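PDB 5IXP: extracellular solute-binding protein family 1 from Kribbella flavida, which probably captures a solute outside the cell and delivers it to the membrane-bound part of an ABC transporter. Local coordinates for residues A35-V38 / D39-I42; G54-D57 / I58-M61; I118-R122 / D123-R127; T224-F227 / R228-A231; E358-Q361 / V362-A366. One frame throughout, in Å; residues are numbered along the deposited sequence.

The five contacts are all short-range, and most mark places where helices or strands begin or end. Contacts 1 and 2 lie together, with centres 12 Å apart; helix 38-51 leads on to strand 58-62, and His41 NE2 reaches across to Ala60 O at 2.8 Å. Contacts 3 and 4 form a second pair; contact 3 lies on the opposite side of the chain's centre from contact 2. Their centres, those of contacts 3 and 4, are 14 Å apart, and Arg121 NH2 meets Asp230 OD1 at 2.9 Å. Contact 5, on helix 356-371, stands alone, its nearest atoms about 9 Å from those of contact 1. No solute site can be assigned to these five contacts.

Contact 1. Residues A35-V38 / D39-I42; sequences AATV and DEHI
Thr37 N-caps helix 38-51, which starts directly after the loop leaving strand 28-34, and its hydroxyl meets the first turn at Glu40. Thr37 OG1 accepts from Glu40 N at 3.0 Å, with an N-H...O angle of 151°. The first torsion of Thr37 makes this possible: with chi1 at 66°, OG1 sits between the backbone N and the carbonyl carbon, turned to the start of the helix. The Glu40 side chain crosses the threonine obliquely and brings OE1 to 3.3 Å from the same OG1. A reciprocal bond, which would complete a capping box, is not made, since OE1 stays 3.9 Å from Thr37 N.

Behind the cap the ordinary helical pattern sets in. Thr37 O accepts from His41 N at 3.0 Å, and Val38 O accepts from Ile42 N at the same length. Ala35 CB rests against the backbone here, 3.5 Å from His41 N. One turn apart, Val38 CG1 and Ile42 CD1 make a loose apolar pair, and both side chains also lean on Trp65. The His41 ring turns off the helix, and a water lying in its plane joins ND1 to Ala35 N, each 2.9 Å from the water oxygen. His41 NE2 is bonded to Ala60 O, and Phe9 meets the ring as well.

Chemically, the hydroxyl gives the Glu40 amide a good acceptor, since its bond to Thr37 O is weak, while polar partners at both ring nitrogens probably fix the rotation of the imidazole.

Contact 2. Residues G54-D57 / I58-M61; sequences GMAD and IEAM
Glu59 folds back from the start of strand 58-62 over the loop residues Met55 and Ala56, and crosses the Met55 side chain at about a right angle. The fold comes from its second torsion: a bend at chi2 (-81°) returns the carboxylate toward the loop instead of letting it run out from the strand. One oxygen does the gripping. OE2 accepts from Ala56 N at 2.8 Å, and the amide arrives on the anti side of that oxygen, 30° out of the carboxylate plane. The N-H...O angle of 160° makes this a fairly straight bond.

Apolar atoms close round the bend. The methyl of Ala56 points at the strand, with CB 3.5 Å from Glu59 OE2 and 3.4 Å from Ile58 O. Met55, a selenomethionine, lays its terminal CE beside the aliphatic part of the glutamate, 4.0 Å from Glu59 CG, and its CB lies 3.8 Å from Glu59 OE2. With an alanine at Glu59, the Ala56 amide would probably lose its acceptor and a gap would open beside the Met55 CE.

Asp57, at the corner, directs its carboxylate away from the strand, to Ser281 OG and the backbone N of Thr5. This loop-to-strand junction sits between several elements: Met55 and Glu59 both touch Leu45 of helix 38-51, Ile58 packs on Leu290 and Ala291 of helix 284-294, and strand 58-62 runs parallel to strand 2-8 and antiparallel to strand 269-276.

Contact 3. Residues I118-R122 / D123-R127; sequences ICYRR and DLFAR
Arg121 grips Asp123 side-on, with two nitrogens, one to each carboxylate oxygen. Its NE donates to Asp123 OD1 at 2.9 Å, and its NH2 donates to Asp123 OD2 at the same length in an almost straight line, 177°. Both oxygens use their syn lone pairs, and the two planar groups are nearly coplanar, 16° apart. Asp123 CG, between its backbone N and carbonyl carbon (chi1 60°), turns the carboxylate back to Arg121. A leucine branch lies over one face of the guanidinium: Leu124 CD1 sits above its centre, 3.8 Å from Arg121 CZ.

One residue back, Tyr120 and Phe125 meet. Tyr120 CB lies over the face of the Phe125 ring in a CH-pi contact, 3.6 Å from Phe125 CZ, while the two rings are set obliquely. Phe125 N is held by Arg121 O at 2.9 Å, consistent with the ring lying against the strand end.

Further out, Arg121 NH2 also bridges to Asp230 and its NH1 bonds to Thr229 O. Tyr120 OH is held by Thr132 O, and Trp163 packs nearly parallel to the Phe125 ring. These contacts lie where strand 108-121 passes into helix 122-127, two residues beyond Cys119 of the disulfide with Cys237.

The arginine, buried and at the N-cap position, thus has two carboxylates to balance its charge, and Asp123 in the first turn would probably also interact favourably with the positive end of the helix dipole.

Contact 4. Residues T224-F227 / R228-A231; sequences TKAF and RTDA
With chi1 at 74°, Thr229 places OG1 between its own backbone N and carbonyl carbon, the hydroxyl turned back to Ala226. OG1 donates to Ala226 O at 2.8 Å, and Thr229 N donates to the same carbonyl at 3.1 Å, from well above its plane. The hydroxyl also accepts from Ala231 N at 3.1 Å, so it ties the chain both backward and forward.

A second torsional effect acts at Arg228. Its chain bends at chi2 and chi3, and this folds the guanidinium beside Lys225, the two side chains lying alongside one another and pointing the same way. One face of the guanidinium is over Lys225 CA, and Arg228 NH2 comes within 3.5 Å of Lys225 CD. The lysine thereby offers its aliphatic part to the flat group, although the like-charged ends are near each other, with Lys225 NZ 4.2 Å from Arg228 NH1. Both residues are exposed, and solvent probably screens that repulsion. Their backbones are joined as well, Arg228 N donating to Lys225 O at 3.0 Å.

On the inner side, Ala226 CB meets Ala231 CB at 4.0 Å. The buried Phe227 ring meets Trp223 and Phe232 edge-to-face.

Residues 226-229 form a type I beta turn. Thr229 closes it and opens an ST turn, and the two turns, sharing this residue, carry the chain from helix 221-226 to strand 232-238.

Contact 5. Residues E358-Q361 / V362-A366; sequences EINQ and VFTEA
Gln361 O accepts from Glu365 N at 2.9 Å, and Asn360 O from Thr364 N at the same length, the two firm backbone bonds of this turn of helix 356-371. Thr364 OG1 lies 3.2 Å from Gln361 O and 3.3 Å from Asn360 O. In the conformer given, Gln361 NE2 donates to Glu365 OE2 at 3.1 Å, from above the carboxylate plane. Gln361 CG anti to the backbone N (chi1 -173°) and an extended chain carry NE2 there. Gln361 has a second deposited conformer, so this link is provisional. An alanine at Glu365 would probably leave the Gln361 amide without this carboxylate mate and freer to turn.

Across the buried flank, Thr364 CG2 touches Asn360 ND2 at 3.7 Å. The Asn360 amide is bonded through OD1 to Tyr182 and Trp171 and through ND2 to Glu172. Ile359 runs alongside Phe363, its CG2 in the plane of the ring and 3.8 Å from CE2. Phe363 in turn packs on Ala384 and Ala388 of helix 377-392.

The chemistry divides by side: Gln361 and Glu365 make an outer polar pair, in one Gln361 conformer, whereas several hydrogen bonds probably fix the buried Asn360 amide in one orientation.

Contact 1. Residues A35-V38 / D39-I42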
loop_
_atom_site.group_PDB
_atom_site.type_symbol
_atom_site.label_atom_id
_atom_site.label_comp_id
_atom_site.label_asym_id
_atom_site.label_seq_id
_atom_site.Cartn_x
_atom_site.Cartn_y
_atom_site.Cartn_z
ATOM N N ALA A 35 19.758 -2.095 6.301
ATOM C CA ALA A 35 19.848 -0.853 7.059
ATOM C C ALA A 35 19.014 -0.961 8.338
ATOM O O ALA A 35 18.061 -1.747 8.428
ATOM C CB ALA A 35 19.368 0.334 6.219
ATOM N N ALA A 36 19.383 -0.154 9.340
ATOM C CA ALA A 36 18.694 -0.219 10.627
ATOM C C ALA A 36 17.239 0.214 10.518
ATOM O O ALA A 36 16.390 -0.277 11.272
ATOM C CB ALA A 36 19.410 0.651 11.659
ATOM N N THR A 37 16.936 1.147 9.621
ATOM C CA THR A 37 15.583 1.660 9.467
ATOM C C THR A 37 15.257 1.766 7.988
ATOM O O THR A 37 16.143 1.793 7.129
ATOM C CB THR A 37 15.409 3.049 10.101
ATOM O OG1 THR A 37 16.210 3.991 9.377
ATOM C CG2 THR A 37 15.821 3.046 11.581
ATOM N N VAL A 38 13.966 1.873 7.702
ATOM C CA VAL A 38 13.545 2.074 6.322
ATOM C C VAL A 38 14.045 3.418 5.799
ATOM O O VAL A 38 14.477 3.527 4.648
ATOM C CB VAL A 38 12.019 1.946 6.214
ATOM C CG1 VAL A 38 11.608 2.142 4.803
ATOM C CG2 VAL A 38 11.576 0.576 6.698
ATOM N N ASP A 39 14.009 4.460 6.639
ATOM C CA ASP A 39 14.504 5.762 6.198
ATOM C C ASP A 39 15.980 5.690 5.824
ATOM O O ASP A 39 16.422 6.354 4.878
ATOM C CB ASP A 39 14.283 6.825 7.274
ATOM C CG ASP A 39 12.817 7.204 7.440
ATOM O OD1 ASP A 39 12.027 7.049 6.479
ATOM O OD2 ASP A 39 12.456 7.672 8.538
ATOM N N GLU A 40 16.767 4.888 6.547
ATOM C CA GLU A 40 18.173 4.821 6.176
ATOM C C GLU A 40 18.397 3.973 4.941
ATOM O O GLU A 40 19.325 4.247 4.176
ATOM C CB GLU A 40 19.014 4.322 7.334
ATOM C CG GLU A 40 19.616 5.513 8.056
ATOM C CD GLU A 40 19.885 5.216 9.466
ATOM O OE1 GLU A 40 19.428 4.141 9.902
ATOM O OE2 GLU A 40 20.544 6.042 10.129
ATOM N N HIS A 41 17.563 2.957 4.726
ATOM C CA HIS A 41 17.613 2.229 3.462
ATOM C C HIS A 41 17.391 3.177 2.285
ATOM O O HIS A 41 18.134 3.149 1.295
ATOM C CB HIS A 41 16.571 1.112 3.472
ATOM C CG HIS A 41 16.489 0.360 2.182
ATOM N ND1 HIS A 41 17.233 -0.776 1.933
ATOM C CD2 HIS A 41 15.757 0.587 1.064
ATOM C CE1 HIS A 41 16.955 -1.220 0.718
ATOM N NE2 HIS A 41 16.063 -0.410 0.168
ATOM N N ILE A 42 16.377 4.041 2.395
ATOM C CA ILE A 42 16.103 5.043 1.362
ATOM C C ILE A 42 17.286 5.988 1.192
ATOM O O ILE A 42 17.705 6.290 0.068
ATOM C CB ILE A 42 14.838 5.843 1.718
ATOM C CG1 ILE A 42 13.595 4.985 1.620
ATOM C CG2 ILE A 42 14.729 7.085 0.845
ATOM C CD1 ILE A 42 12.446 5.601 2.356
HETATM O O HOH W 1 19.197 -2.193 3.497
#

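Contact 2. Residues G54-D57 / I58-M61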
loop_
_atom_site.group_PDB
_atom_site.type_symbol
_atom_site.label_atom_id
_atom_site.label_comp_id
_atom_site.label_asym_id
_atom_site.label_seq_id
_atom_site.Cartn_x
_atom_site.Cartn_y
_atom_site.Cartn_z
ATOM N N GLY A 54 28.525 1.771 -3.973
ATOM C CA GLY A 54 27.968 1.282 -2.732
ATOM C C GLY A 54 26.638 0.564 -2.842
ATOM O O GLY A 54 26.211 -0.056 -1.858
HETATM N N MSE A 55 25.969 0.624 -3.990
HETATM C CA MSE A 55 24.670 -0.043 -4.122
HETATM C C MSE A 55 24.789 -1.556 -4.110
HETATM O O MSE A 55 25.779 -2.129 -4.578
HETATM C CB MSE A 55 23.955 0.391 -5.398
HETATM C CG MSE A 55 23.672 1.881 -5.414
HETATM SE SE MSE A 55 22.508 2.412 -6.875
HETATM C CE MSE A 55 20.808 2.156 -5.991
ATOM N N ALA A 56 23.754 -2.189 -3.570
ATOM C CA ALA A 56 23.637 -3.631 -3.666
ATOM C C ALA A 56 23.311 -4.023 -5.106
ATOM O O ALA A 56 22.860 -3.205 -5.915
ATOM C CB ALA A 56 22.560 -4.145 -2.709
ATOM N N ASP A 57 23.573 -5.291 -5.433
ATOM C CA ASP A 57 23.208 -5.787 -6.757
ATOM C C ASP A 57 21.702 -5.838 -6.934
ATOM O O ASP A 57 21.201 -5.616 -8.044
ATOM C CB ASP A 57 23.803 -7.172 -6.989
ATOM C CG ASP A 57 25.309 -7.159 -6.924
ATOM O OD1 ASP A 57 25.933 -6.662 -7.885
ATOM O OD2 ASP A 57 25.858 -7.633 -5.906
ATOM N N ILE A 58 20.965 -6.168 -5.871
ATOM C CA ILE A 58 19.505 -6.087 -5.858
ATOM C C ILE A 58 19.131 -5.111 -4.757
ATOM O O ILE A 58 19.524 -5.301 -3.600
ATOM C CB ILE A 58 18.850 -7.462 -5.614
ATOM C CG1 ILE A 58 19.196 -8.433 -6.749
ATOM C CG2 ILE A 58 17.306 -7.314 -5.472
ATOM C CD1 ILE A 58 18.821 -9.913 -6.437
ATOM N N GLU A 59 18.378 -4.070 -5.109
ATOM C CA GLU A 59 17.908 -3.071 -4.151
ATOM C C GLU A 59 16.393 -3.165 -4.033
ATOM O O GLU A 59 15.678 -2.973 -5.028
ATOM C CB GLU A 59 18.316 -1.651 -4.571
ATOM C CG GLU A 59 19.820 -1.349 -4.432
ATOM C CD GLU A 59 20.234 -0.983 -3.007
ATOM O OE1 GLU A 59 19.348 -0.874 -2.143
ATOM O OE2 GLU A 59 21.451 -0.795 -2.755
ATOM N N ALA A 60 15.903 -3.413 -2.816
ATOM C CA ALA A 60 14.466 -3.422 -2.599
ATOM C C ALA A 60 13.931 -1.997 -2.554
ATOM O O ALA A 60 14.599 -1.068 -2.091
ATOM C CB ALA A 60 14.095 -4.151 -1.307
HETATM N N MSE A 61 12.704 -1.845 -3.030
HETATM C CA MSE A 61 12.058 -0.546 -3.149
HETATM C C MSE A 61 10.585 -0.696 -2.805
HETATM O O MSE A 61 9.897 -1.546 -3.390
HETATM C CB MSE A 61 12.219 -0.018 -4.575
HETATM C CG MSE A 61 12.358 1.453 -4.701
HETATM SE SE MSE A 61 13.179 1.840 -6.378
HETATM C CE MSE A 61 15.066 1.825 -5.997
#

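Contact 3. Residues I118-R122 / D123-R127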
loop_
_atom_site.group_PDB
_atom_site.type_symbol
_atom_site.label_atom_id
_atom_site.label_comp_id
_atom_site.label_asym_id
_atom_site.label_seq_id
_atom_site.Cartn_x
_atom_site.Cartn_y
_atom_site.Cartn_z
ATOM N N ILE A 118 -12.524 -3.564 3.727
ATOM C CA ILE A 118 -13.008 -2.739 4.829
ATOM C C ILE A 118 -13.111 -3.622 6.061
ATOM O O ILE A 118 -13.891 -4.581 6.082
ATOM C CB ILE A 118 -14.362 -2.073 4.527
ATOM C CG1 ILE A 118 -14.276 -1.131 3.311
ATOM C CG2 ILE A 118 -14.830 -1.298 5.749
ATOM C CD1 ILE A 118 -13.293 0.048 3.476
ATOM N N CYS A 119 -12.302 -3.337 7.071
ATOM C CA CYS A 119 -12.541 -3.982 8.349
ATOM C C CYS A 119 -13.501 -3.124 9.160
ATOM O O CYS A 119 -13.658 -1.922 8.924
ATOM C CB CYS A 119 -11.238 -4.225 9.118
ATOM S SG CYS A 119 -10.245 -2.761 9.462
ATOM N N TYR A 120 -14.176 -3.762 10.102
ATOM C CA TYR A 120 -15.223 -3.055 10.839
ATOM C C TYR A 120 -15.471 -3.675 12.207
ATOM O O TYR A 120 -15.213 -4.860 12.444
ATOM C CB TYR A 120 -16.542 -3.002 10.048
ATOM C CG TYR A 120 -17.163 -4.360 9.778
ATOM C CD1 TYR A 120 -16.723 -5.150 8.717
ATOM C CD2 TYR A 120 -18.197 -4.847 10.578
ATOM C CE1 TYR A 120 -17.288 -6.393 8.466
ATOM C CE2 TYR A 120 -18.771 -6.091 10.335
ATOM C CZ TYR A 120 -18.309 -6.861 9.276
ATOM O OH TYR A 120 -18.863 -8.096 9.023
ATOM N N ARG A 121 -16.001 -2.841 13.098
ATOM C CA ARG A 121 -16.328 -3.232 14.466
ATOM C C ARG A 121 -17.741 -3.804 14.477
ATOM O O ARG A 121 -18.727 -3.059 14.465
ATOM C CB ARG A 121 -16.191 -2.034 15.397
ATOM C CG ARG A 121 -14.734 -1.658 15.709
ATOM C CD ARG A 121 -14.169 -2.551 16.826
ATOM N NE ARG A 121 -14.952 -2.412 18.053
ATOM C CZ ARG A 121 -14.721 -1.499 18.995
ATOM N NH1 ARG A 121 -13.712 -0.638 18.870
ATOM N NH2 ARG A 121 -15.493 -1.454 20.069
ATOM N N ARG A 122 -17.852 -5.133 14.530
ATOM C CA ARG A 122 -19.177 -5.748 14.477
ATOM C C ARG A 122 -20.001 -5.462 15.729
ATOM O O ARG A 122 -21.236 -5.452 15.657
ATOM C CB ARG A 122 -19.066 -7.255 14.238
ATOM C CG ARG A 122 -18.053 -7.987 15.092
ATOM C CD ARG A 122 -17.872 -9.421 14.585
ATOM N NE ARG A 122 -19.111 -10.189 14.688
ATOM C CZ ARG A 122 -19.883 -10.550 13.663
ATOM N NH1 ARG A 122 -19.553 -10.239 12.408
ATOM N NH2 ARG A 122 -20.993 -11.247 13.903
ATOM N N ASP A 123 -19.354 -5.223 16.876
ATOM C CA ASP A 123 -20.109 -4.859 18.073
ATOM C C ASP A 123 -20.719 -3.471 17.936
ATOM O O ASP A 123 -21.891 -3.264 18.275
ATOM C CB ASP A 123 -19.214 -4.933 19.313
ATOM C CG ASP A 123 -18.022 -3.997 19.237
ATOM O OD1 ASP A 123 -17.456 -3.845 18.140
ATOM O OD2 ASP A 123 -17.648 -3.411 20.281
ATOM N N LEU A 124 -19.949 -2.512 17.423
ATOM C CA LEU A 124 -20.488 -1.173 17.205
ATOM C C LEU A 124 -21.541 -1.180 16.104
ATOM O O LEU A 124 -22.564 -0.490 16.216
ATOM C CB LEU A 124 -19.360 -0.193 16.882
ATOM C CG LEU A 124 -18.279 -0.053 17.961
ATOM C CD1 LEU A 124 -17.227 0.999 17.564
ATOM C CD2 LEU A 124 -18.887 0.252 19.338
ATOM N N PHE A 125 -21.321 -1.960 15.040
ATOM C CA PHE A 125 -22.341 -2.083 14.000
ATOM C C PHE A 125 -23.642 -2.619 14.585
ATOM O O PHE A 125 -24.727 -2.086 14.318
ATOM C CB PHE A 125 -21.854 -2.993 12.869
ATOM C CG PHE A 125 -21.054 -2.286 11.794
ATOM C CD1 PHE A 125 -20.171 -1.261 12.118
ATOM C CD2 PHE A 125 -21.171 -2.673 10.459
ATOM C CE1 PHE A 125 -19.415 -0.627 11.139
ATOM C CE2 PHE A 125 -20.425 -2.047 9.464
ATOM C CZ PHE A 125 -19.543 -1.012 9.802
ATOM N N ALA A 126 -23.551 -3.684 15.385
ATOM C CA ALA A 126 -24.756 -4.274 15.965
ATOM C C ALA A 126 -25.542 -3.236 16.759
ATOM O O ALA A 126 -26.761 -3.092 16.590
ATOM C CB ALA A 126 -24.381 -5.460 16.852
ATOM N N ARG A 127 -24.843 -2.487 17.616
ATOM C CA ARG A 127 -25.493 -1.513 18.484
ATOM C C ARG A 127 -26.075 -0.352 17.690
ATOM O O ARG A 127 -27.019 0.307 18.148
ATOM C CB ARG A 127 -24.486 -1.016 19.527
ATOM C CG ARG A 127 -24.109 -2.094 20.545
ATOM C CD ARG A 127 -22.861 -1.754 21.353
ATOM N NE ARG A 127 -22.792 -0.342 21.731
ATOM C CZ ARG A 127 -21.694 0.259 22.196
ATOM N NH1 ARG A 127 -20.562 -0.430 22.351
ATOM N NH2 ARG A 127 -21.723 1.550 22.503
#

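Contact 4. Residues T224-F227 / R228-A231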
loop_
_atom_site.group_PDB
_atom_site.type_symbol
_atom_site.label_atom_id
_atom_site.label_comp_id
_atom_site.label_asym_id
_atom_site.label_seq_id
_atom_site.Cartn_x
_atom_site.Cartn_y
_atom_site.Cartn_z
ATOM N N THR A 224 -2.752 4.546 18.281
ATOM C CA THR A 224 -2.507 3.213 18.827
ATOM C C THR A 224 -3.407 2.933 20.026
ATOM O O THR A 224 -4.074 1.894 20.086
ATOM C CB THR A 224 -1.034 3.080 19.214
ATOM O OG1 THR A 224 -0.231 3.331 18.062
ATOM C CG2 THR A 224 -0.734 1.687 19.732
ATOM N N LYS A 225 -3.441 3.855 20.993
ATOM C CA LYS A 225 -4.259 3.639 22.183
ATOM C C LYS A 225 -5.742 3.563 21.839
ATOM O O LYS A 225 -6.501 2.864 22.517
ATOM C CB LYS A 225 -4.019 4.751 23.205
ATOM C CG LYS A 225 -2.560 4.907 23.653
ATOM C CD LYS A 225 -1.788 3.591 23.587
ATOM C CE LYS A 225 -0.299 3.829 23.323
ATOM N NZ LYS A 225 0.551 2.697 23.809
ATOM N N ALA A 226 -6.171 4.253 20.782
ATOM C CA ALA A 226 -7.595 4.311 20.473
ATOM C C ALA A 226 -8.163 2.962 20.049
ATOM O O ALA A 226 -9.391 2.793 20.050
ATOM C CB ALA A 226 -7.848 5.350 19.390
ATOM N N PHE A 227 -7.309 1.994 19.701
ATOM C CA PHE A 227 -7.823 0.666 19.385
ATOM C C PHE A 227 -8.417 -0.038 20.595
ATOM O O PHE A 227 -9.127 -1.036 20.423
ATOM C CB PHE A 227 -6.726 -0.197 18.754
ATOM C CG PHE A 227 -6.473 0.121 17.302
ATOM C CD1 PHE A 227 -7.236 -0.482 16.306
ATOM C CD2 PHE A 227 -5.490 1.039 16.933
ATOM C CE1 PHE A 227 -7.018 -0.183 14.959
ATOM C CE2 PHE A 227 -5.258 1.342 15.585
ATOM C CZ PHE A 227 -6.023 0.726 14.598
ATOM N N ARG A 228 -8.157 0.455 21.808
ATOM C CA ARG A 228 -8.750 -0.101 23.015
ATOM C C ARG A 228 -9.970 0.690 23.472
ATOM O O ARG A 228 -10.327 0.644 24.651
ATOM C CB ARG A 228 -7.704 -0.177 24.131
ATOM C CG ARG A 228 -6.738 -1.361 23.999
ATOM C CD ARG A 228 -5.292 -0.910 23.886
ATOM N NE ARG A 228 -4.976 0.208 24.772
ATOM C CZ ARG A 228 -3.741 0.633 25.050
ATOM N NH1 ARG A 228 -2.685 0.050 24.492
ATOM N NH2 ARG A 228 -3.558 1.664 25.874
ATOM N N THR A 229 -10.605 1.422 22.556
ATOM C CA THR A 229 -11.769 2.253 22.833
ATOM C C THR A 229 -12.772 2.069 21.698
ATOM O O THR A 229 -12.515 1.356 20.720
ATOM C CB THR A 229 -11.409 3.741 22.929
ATOM O OG1 THR A 229 -11.148 4.240 21.607
ATOM C CG2 THR A 229 -10.177 3.966 23.811
ATOM N N ASP A 230 -13.915 2.753 21.812
ATOM C CA ASP A 230 -14.912 2.774 20.750
ATOM C C ASP A 230 -14.717 3.943 19.786
ATOM O O ASP A 230 -15.690 4.393 19.173
ATOM C CB ASP A 230 -16.319 2.814 21.354
ATOM C CG ASP A 230 -16.634 1.584 22.187
ATOM O OD1 ASP A 230 -15.907 0.571 22.064
ATOM O OD2 ASP A 230 -17.616 1.631 22.963
ATOM N N ALA A 231 -13.481 4.430 19.621
ATOM C CA ALA A 231 -13.254 5.689 18.912
ATOM C C ALA A 231 -13.676 5.627 17.442
ATOM O O ALA A 231 -14.199 6.615 16.909
ATOM C CB ALA A 231 -11.788 6.100 19.015
#

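Contact 5. Residues E358-Q361 / V362-A366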
loop_
_atom_site.group_PDB
_atom_site.type_symbol
_atom_site.label_atom_id
_atom_site.label_comp_id
_atom_site.label_asym_id
_atom_site.label_seq_id
_atom_site.Cartn_x
_atom_site.Cartn_y
_atom_site.Cartn_z
ATOM N N GLU A 358 6.107 14.265 -2.461
ATOM C CA GLU A 358 6.248 15.599 -1.892
ATOM C C GLU A 358 4.976 16.413 -2.081
ATOM O O GLU A 358 4.579 17.163 -1.182
ATOM C CB GLU A 358 7.435 16.318 -2.532
ATOM C CG GLU A 358 8.793 15.742 -2.168
ATOM C CD GLU A 358 9.182 14.505 -2.986
ATOM O OE1 GLU A 358 8.377 14.006 -3.805
ATOM O OE2 GLU A 358 10.314 14.027 -2.803
ATOM N N ILE A 359 4.329 16.283 -3.245
ATOM C CA ILE A 359 3.060 16.969 -3.478
ATOM C C ILE A 359 1.986 16.413 -2.559
ATOM O O ILE A 359 1.232 17.162 -1.921
ATOM C CB ILE A 359 2.640 16.843 -4.956
ATOM C CG1 ILE A 359 3.634 17.547 -5.875
ATOM C CG2 ILE A 359 1.206 17.361 -5.173
ATOM C CD1 ILE A 359 3.385 17.247 -7.358
ATOM N N ASN A 360 1.878 15.085 -2.496
ATOM C CA ASN A 360 0.852 14.486 -1.654
ATOM C C ASN A 360 1.002 14.910 -0.200
ATOM O O ASN A 360 -0.000 15.081 0.501
ATOM C CB ASN A 360 0.888 12.964 -1.765
ATOM C CG ASN A 360 -0.312 12.329 -1.114
ATOM O OD1 ASN A 360 -1.443 12.642 -1.472
ATOM N ND2 ASN A 360 -0.078 11.437 -0.145
ATOM N N GLN A 361 2.243 15.103 0.258
ATOM C CA GLN A 361 2.482 15.481 1.647
ATOM C C GLN A 361 1.845 16.826 1.979
ATOM O O GLN A 361 1.305 17.010 3.077
ATOM C CB GLN A 361 3.988 15.509 1.920
ATOM C CG GLN A 361 4.355 15.723 3.376
ATOM C CD GLN A 361 5.854 15.661 3.628
ATOM O OE1 GLN A 361 6.551 14.771 3.131
ATOM N NE2 GLN A 361 6.359 16.612 4.403
ATOM N N VAL A 362 1.892 17.784 1.051
ATOM C CA VAL A 362 1.298 19.086 1.347
ATOM C C VAL A 362 -0.223 18.969 1.398
ATOM O O VAL A 362 -0.875 19.619 2.224
ATOM C CB VAL A 362 1.773 20.183 0.369
ATOM C CG1 VAL A 362 3.246 20.016 0.017
ATOM C CG2 VAL A 362 0.905 20.278 -0.870
ATOM N N PHE A 363 -0.814 18.108 0.556
ATOM C CA PHE A 363 -2.263 17.929 0.604
ATOM C C PHE A 363 -2.692 17.227 1.885
ATOM O O PHE A 363 -3.702 17.603 2.495
ATOM C CB PHE A 363 -2.760 17.159 -0.621
ATOM C CG PHE A 363 -2.912 18.010 -1.849
ATOM C CD1 PHE A 363 -4.066 18.756 -2.052
ATOM C CD2 PHE A 363 -1.897 18.077 -2.794
ATOM C CE1 PHE A 363 -4.214 19.546 -3.176
ATOM C CE2 PHE A 363 -2.035 18.865 -3.925
ATOM C CZ PHE A 363 -3.200 19.602 -4.116
ATOM N N THR A 364 -1.947 16.208 2.318
ATOM C CA THR A 364 -2.367 15.498 3.520
ATOM C C THR A 364 -2.123 16.332 4.770
ATOM O O THR A 364 -2.910 16.257 5.722
ATOM C CB THR A 364 -1.667 14.136 3.637
ATOM O OG1 THR A 364 -0.243 14.302 3.659
ATOM C CG2 THR A 364 -2.060 13.229 2.473
ATOM N N GLU A 365 -1.054 17.139 4.787
ATOM C CA GLU A 365 -0.865 18.061 5.904
ATOM C C GLU A 365 -2.032 19.032 5.986
ATOM O O GLU A 365 -2.562 19.288 7.075
ATOM C CB GLU A 365 0.461 18.823 5.766
ATOM C CG GLU A 365 1.691 17.958 6.053
ATOM C CD GLU A 365 3.010 18.660 5.779
ATOM O OE1 GLU A 365 2.997 19.827 5.337
ATOM O OE2 GLU A 365 4.070 18.034 6.005
ATOM N N ALA A 366 -2.464 19.557 4.836
ATOM C CA ALA A 366 -3.589 20.482 4.826
ATOM C C ALA A 366 -4.865 19.795 5.295
ATOM O O ALA A 366 -5.628 20.357 6.092
ATOM C CB ALA A 366 -3.770 21.070 3.426
#